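Long-range contact in KLLA0C04147p (Kluyveromyces lactis, PDB 5H2D), which binds ergosterol and probably transfers sterols between membranes through its C-terminal oxysterol-binding domain, which is the part this chain represents: residues S250-K262 and W267-A279. Residues are numbered along the deposited sequence; the frame is centred on the assembly and turned at random.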
loop_
_atom_site.group_PDB
_atom_site.type_symbol
_atom_site.label_atom_id
_atom_site.label_comp_id
_atom_site.label_asym_id
_atom_site.label_seq_id
_atom_site.Cartn_x
_atom_site.Cartn_y
_atom_site.Cartn_z
ATOM N N SER A 250 0.204 14.306 20.455
ATOM C CA SER A 250 1.221 14.033 19.447
ATOM C C SER A 250 2.083 12.836 19.830
ATOM O O SER A 250 3.295 12.963 20.018
ATOM C CB SER A 250 2.108 15.261 19.223
ATOM O OG SER A 250 1.477 16.190 18.353
ATOM N N ALA A 251 1.442 11.678 19.945
ATOM C CA ALA A 251 2.117 10.412 20.192
ATOM C C ALA A 251 1.965 9.533 18.957
ATOM O O ALA A 251 0.841 9.240 18.530
ATOM C CB ALA A 251 1.549 9.715 21.430
ATOM N N TYR A 252 3.093 9.113 18.393
ATOM C CA TYR A 252 3.141 8.274 17.199
ATOM C C TYR A 252 3.518 6.843 17.563
ATOM O O TYR A 252 4.215 6.155 16.825
ATOM C CB TYR A 252 4.119 8.867 16.191
ATOM C CG TYR A 252 3.584 10.108 15.511
ATOM C CD1 TYR A 252 3.471 11.317 16.192
ATOM C CD2 TYR A 252 3.179 10.067 14.190
ATOM C CE1 TYR A 252 2.972 12.447 15.564
ATOM C CE2 TYR A 252 2.684 11.179 13.564
ATOM C CZ TYR A 252 2.580 12.367 14.245
ATOM O OH TYR A 252 2.078 13.470 13.585
ATOM N N GLU A 253 3.056 6.379 18.718
ATOM C CA GLU A 253 3.630 5.186 19.318
ATOM C C GLU A 253 3.082 3.909 18.699
ATOM O O GLU A 253 1.887 3.794 18.398
ATOM C CB GLU A 253 3.380 5.193 20.822
ATOM C CG GLU A 253 3.976 6.415 21.495
ATOM C CD GLU A 253 3.659 6.485 22.969
ATOM O OE1 GLU A 253 3.251 5.446 23.534
ATOM O OE2 GLU A 253 3.813 7.580 23.554
ATOM N N VAL A 254 3.975 2.949 18.500
ATOM C CA VAL A 254 3.596 1.610 18.074
ATOM C C VAL A 254 4.439 0.619 18.867
ATOM O O VAL A 254 5.609 0.882 19.160
ATOM C CB VAL A 254 3.768 1.424 16.549
ATOM C CG1 VAL A 254 5.226 1.591 16.145
ATOM C CG2 VAL A 254 3.192 0.077 16.094
ATOM N N LYS A 255 3.823 -0.496 19.257
ATOM C CA LYS A 255 4.500 -1.568 19.976
ATOM C C LYS A 255 3.936 -2.891 19.494
ATOM O O LYS A 255 2.789 -2.962 19.053
ATOM C CB LYS A 255 4.315 -1.499 21.505
ATOM C CG LYS A 255 4.042 -0.129 22.083
ATOM C CD LYS A 255 3.937 -0.201 23.613
ATOM C CE LYS A 255 2.881 -1.198 24.061
ATOM N NZ LYS A 255 1.495 -0.741 23.744
ATOM N N GLY A 256 4.738 -3.946 19.598
ATOM C CA GLY A 256 4.265 -5.259 19.207
ATOM C C GLY A 256 4.969 -6.347 19.983
ATOM O O GLY A 256 6.031 -6.133 20.576
ATOM N N GLU A 257 4.354 -7.530 19.967
ATOM C CA GLU A 257 4.884 -8.718 20.623
ATOM C C GLU A 257 4.760 -9.896 19.671
ATOM O O GLU A 257 3.700 -10.082 19.065
ATOM C CB GLU A 257 4.129 -9.010 21.927
ATOM C CG GLU A 257 4.055 -7.834 22.891
ATOM C CD GLU A 257 2.949 -6.837 22.547
ATOM O OE1 GLU A 257 1.843 -7.263 22.134
ATOM O OE2 GLU A 257 3.193 -5.618 22.688
ATOM N N VAL A 258 5.825 -10.691 19.550
ATOM C CA VAL A 258 5.886 -11.840 18.651
ATOM C C VAL A 258 5.905 -13.113 19.489
ATOM O O VAL A 258 6.772 -13.279 20.358
ATOM C CB VAL A 258 7.123 -11.786 17.739
ATOM C CG1 VAL A 258 7.118 -12.953 16.768
ATOM C CG2 VAL A 258 7.181 -10.463 16.984
ATOM N N TYR A 259 4.977 -14.021 19.202
ATOM C CA TYR A 259 4.838 -15.263 19.950
ATOM C C TYR A 259 5.079 -16.467 19.053
ATOM O O TYR A 259 4.709 -16.461 17.873
ATOM C CB TYR A 259 3.448 -15.371 20.566
ATOM C CG TYR A 259 3.103 -14.248 21.509
ATOM C CD1 TYR A 259 3.394 -14.340 22.869
ATOM C CD2 TYR A 259 2.469 -13.098 21.048
ATOM C CE1 TYR A 259 3.073 -13.319 23.735
ATOM C CE2 TYR A 259 2.139 -12.070 21.908
ATOM C CZ TYR A 259 2.438 -12.186 23.254
ATOM O OH TYR A 259 2.113 -11.153 24.103
ATOM N N ASN A 260 5.683 -17.512 19.622
ATOM C CA ASN A 260 5.715 -18.797 18.945
ATOM C C ASN A 260 4.358 -19.485 19.099
ATOM O O ASN A 260 3.440 -18.975 19.743
ATOM C CB ASN A 260 6.876 -19.654 19.462
ATOM C CG ASN A 260 6.742 -20.022 20.935
ATOM O OD1 ASN A 260 5.674 -20.389 21.402
ATOM N ND2 ASN A 260 7.847 -19.930 21.664
ATOM N N ALA A 261 4.217 -20.657 18.477
ATOM C CA ALA A 261 2.912 -21.309 18.407
ATOM C C ALA A 261 2.401 -21.762 19.772
ATOM O O ALA A 261 1.191 -21.948 19.937
ATOM C CB ALA A 261 2.979 -22.505 17.454
ATOM N N LYS A 262 3.284 -21.950 20.750
ATOM C CA LYS A 262 2.864 -22.311 22.097
ATOM C C LYS A 262 2.627 -21.091 22.980
ATOM O O LYS A 262 2.502 -21.234 24.200
ATOM C CB LYS A 262 3.897 -23.242 22.743
ATOM C CG LYS A 262 4.078 -24.554 21.997
ATOM C CD LYS A 262 2.727 -25.206 21.722
ATOM C CE LYS A 262 2.853 -26.424 20.810
ATOM N NZ LYS A 262 3.582 -27.550 21.455
ATOM N N TRP A 267 9.877 -12.100 20.906
ATOM C CA TRP A 267 10.404 -10.797 20.533
ATOM C C TRP A 267 9.381 -9.734 20.899
ATOM O O TRP A 267 8.174 -9.989 20.894
ATOM C CB TRP A 267 10.703 -10.704 19.025
ATOM C CG TRP A 267 11.532 -11.814 18.454
ATOM C CD1 TRP A 267 11.080 -13.000 17.943
ATOM C CD2 TRP A 267 12.955 -11.827 18.301
ATOM N NE1 TRP A 267 12.137 -13.752 17.491
ATOM C CE2 TRP A 267 13.300 -13.059 17.703
ATOM C CE3 TRP A 267 13.969 -10.921 18.611
ATOM C CZ2 TRP A 267 14.616 -13.406 17.414
ATOM C CZ3 TRP A 267 15.276 -11.262 18.319
ATOM C CH2 TRP A 267 15.589 -12.495 17.724
ATOM N N ILE A 268 9.877 -8.543 21.239
ATOM C CA ILE A 268 9.041 -7.353 21.337
ATOM C C ILE A 268 9.689 -6.282 20.474
ATOM O O ILE A 268 10.881 -6.332 20.170
ATOM C CB ILE A 268 8.863 -6.844 22.785
ATOM C CG1 ILE A 268 10.231 -6.631 23.447
ATOM C CG2 ILE A 268 7.960 -7.792 23.581
ATOM C CD1 ILE A 268 10.157 -6.064 24.856
ATOM N N PHE A 269 8.877 -5.315 20.058
ATOM C CA PHE A 269 9.393 -4.204 19.274
ATOM C C PHE A 269 8.538 -2.982 19.553
ATOM O O PHE A 269 7.419 -3.082 20.067
ATOM C CB PHE A 269 9.440 -4.532 17.775
ATOM C CG PHE A 269 8.084 -4.691 17.125
ATOM C CD1 PHE A 269 7.398 -3.588 16.634
ATOM C CD2 PHE A 269 7.521 -5.949 16.967
ATOM C CE1 PHE A 269 6.158 -3.740 16.021
ATOM C CE2 PHE A 269 6.289 -6.097 16.356
ATOM C CZ PHE A 269 5.614 -4.994 15.883
ATOM N N GLY A 270 9.081 -1.822 19.223
ATOM C CA GLY A 270 8.363 -0.590 19.483
ATOM C C GLY A 270 9.140 0.598 18.972
ATOM O O GLY A 270 10.336 0.512 18.675
ATOM N N GLY A 271 8.429 1.713 18.870
ATOM C CA GLY A 271 9.019 2.949 18.409
ATOM C C GLY A 271 7.916 3.927 18.055
ATOM O O GLY A 271 6.804 3.840 18.563
ATOM N N ARG A 272 8.256 4.858 17.179
ATOM C CA ARG A 272 7.293 5.820 16.666
ATOM C C ARG A 272 7.184 5.586 15.168
ATOM O O ARG A 272 8.198 5.579 14.467
ATOM C CB ARG A 272 7.716 7.250 17.008
ATOM C CG ARG A 272 7.911 7.451 18.519
ATOM C CD ARG A 272 7.990 8.918 18.902
ATOM N NE ARG A 272 6.664 9.478 19.154
ATOM C CZ ARG A 272 6.366 10.769 19.059
ATOM N NH1 ARG A 272 7.299 11.643 18.706
ATOM N NH2 ARG A 272 5.132 11.184 19.307
ATOM N N TRP A 273 5.966 5.340 14.694
ATOM C CA TRP A 273 5.821 4.921 13.301
ATOM C C TRP A 273 6.102 6.038 12.306
ATOM O O TRP A 273 6.112 5.769 11.098
ATOM C CB TRP A 273 4.431 4.304 13.049
ATOM C CG TRP A 273 3.226 5.087 13.525
ATOM C CD1 TRP A 273 2.498 4.866 14.667
ATOM C CD2 TRP A 273 2.597 6.187 12.856
ATOM N NE1 TRP A 273 1.460 5.772 14.750
ATOM C CE2 TRP A 273 1.506 6.598 13.656
ATOM C CE3 TRP A 273 2.859 6.878 11.661
ATOM C CZ2 TRP A 273 0.682 7.660 13.305
ATOM C CZ3 TRP A 273 2.034 7.932 11.313
ATOM C CH2 TRP A 273 0.957 8.314 12.134
ATOM N N ASN A 274 6.356 7.265 12.757
ATOM C CA ASN A 274 6.860 8.301 11.868
ATOM C C ASN A 274 8.376 8.460 11.947
ATOM O O ASN A 274 8.918 9.387 11.339
ATOM C CB ASN A 274 6.173 9.642 12.162
ATOM C CG ASN A 274 6.515 10.188 13.520
ATOM O OD1 ASN A 274 6.802 9.436 14.456
ATOM N ND2 ASN A 274 6.476 11.511 13.647
ATOM N N GLU A 275 9.078 7.559 12.645
ATOM C CA GLU A 275 10.503 7.756 12.887
ATOM C C GLU A 275 11.324 6.470 12.834
ATOM O O GLU A 275 12.159 6.314 11.945
ATOM C CB GLU A 275 10.716 8.445 14.235
ATOM C CG GLU A 275 12.163 8.830 14.500
ATOM C CD GLU A 275 12.328 9.630 15.783
ATOM O OE1 GLU A 275 11.351 9.725 16.565
ATOM O OE2 GLU A 275 13.437 10.163 16.008
ATOM N N SER A 276 11.128 5.551 13.775
ATOM C CA SER A 276 11.989 4.373 13.802
ATOM C C SER A 276 11.384 3.325 14.720
ATOM O O SER A 276 10.596 3.640 15.618
ATOM C CB SER A 276 13.408 4.721 14.265
ATOM O OG SER A 276 13.406 5.183 15.603
ATOM N N VAL A 277 11.772 2.072 14.487
ATOM C CA VAL A 277 11.332 0.945 15.299
ATOM C C VAL A 277 12.539 0.085 15.656
ATOM O O VAL A 277 13.372 -0.212 14.792
ATOM C CB VAL A 277 10.269 0.096 14.583
ATOM C CG1 VAL A 277 10.077 -1.222 15.319
ATOM C CG2 VAL A 277 8.955 0.872 14.510
ATOM N N SER A 278 12.622 -0.311 16.921
ATOM C CA SER A 278 13.679 -1.163 17.449
ATOM C C SER A 278 13.043 -2.399 18.069
ATOM O O SER A 278 11.836 -2.448 18.307
ATOM C CB SER A 278 14.518 -0.412 18.492
ATOM O OG SER A 278 15.192 0.688 17.901
ATOM N N ALA A 279 13.865 -3.409 18.349
ATOM C CA ALA A 279 13.329 -4.664 18.853
ATOM C C ALA A 279 14.343 -5.294 19.794
ATOM O O ALA A 279 15.504 -4.888 19.850
ATOM C CB ALA A 279 12.987 -5.636 17.717
#
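Val258 and Trp267 pair next to the turn of an antiparallel beta hairpin, strands 253-259 and 265-272 of the oxysterol-binding domain, a worked example of two strands dividing work between backbone ladder and faces. Their side chains lie side by side, Val258 CB to Trp267 CB 4.0 Å, while Val258 N gives a nearly straight bond to Trp267 O; the indole NE1 bonds to OG1 of Thr96 in helix 95-108. On the other face Ile268 rests its CG2 against CG of Glu257, whose OE1 is hydrogen-bonded to NE2 of His240 on strand 236-241. Phe269 lays its ring across the first strand: with chi1 at 68° CG sits between backbone N and carbonyl carbon, and the ring face lies over Gly256, whose CA is 3.8 Å from the Phe269 centroid in a CH-pi contact. Gly271 pairs with Val254 through two backbone hydrogen bonds, N to O in each direction. Arg272 brings NH2 to the edge of the Tyr252 ring, guanidinium and phenol planes 89° apart, and to Ser250 O in a weak bond. Trp273 N donates to Tyr252 O at 2.9 Å, and its indole takes Tyr252 CD2 over one face. Asn274 stacks its amide on the tyrosine, planes 12° apart. Glu275 and Ser276 both face Arg272 in a classic beta bulge, Arg272 O accepting from the N of each. Finally, Val277 CG2 meets Val254 CG1 at 4.1 Å.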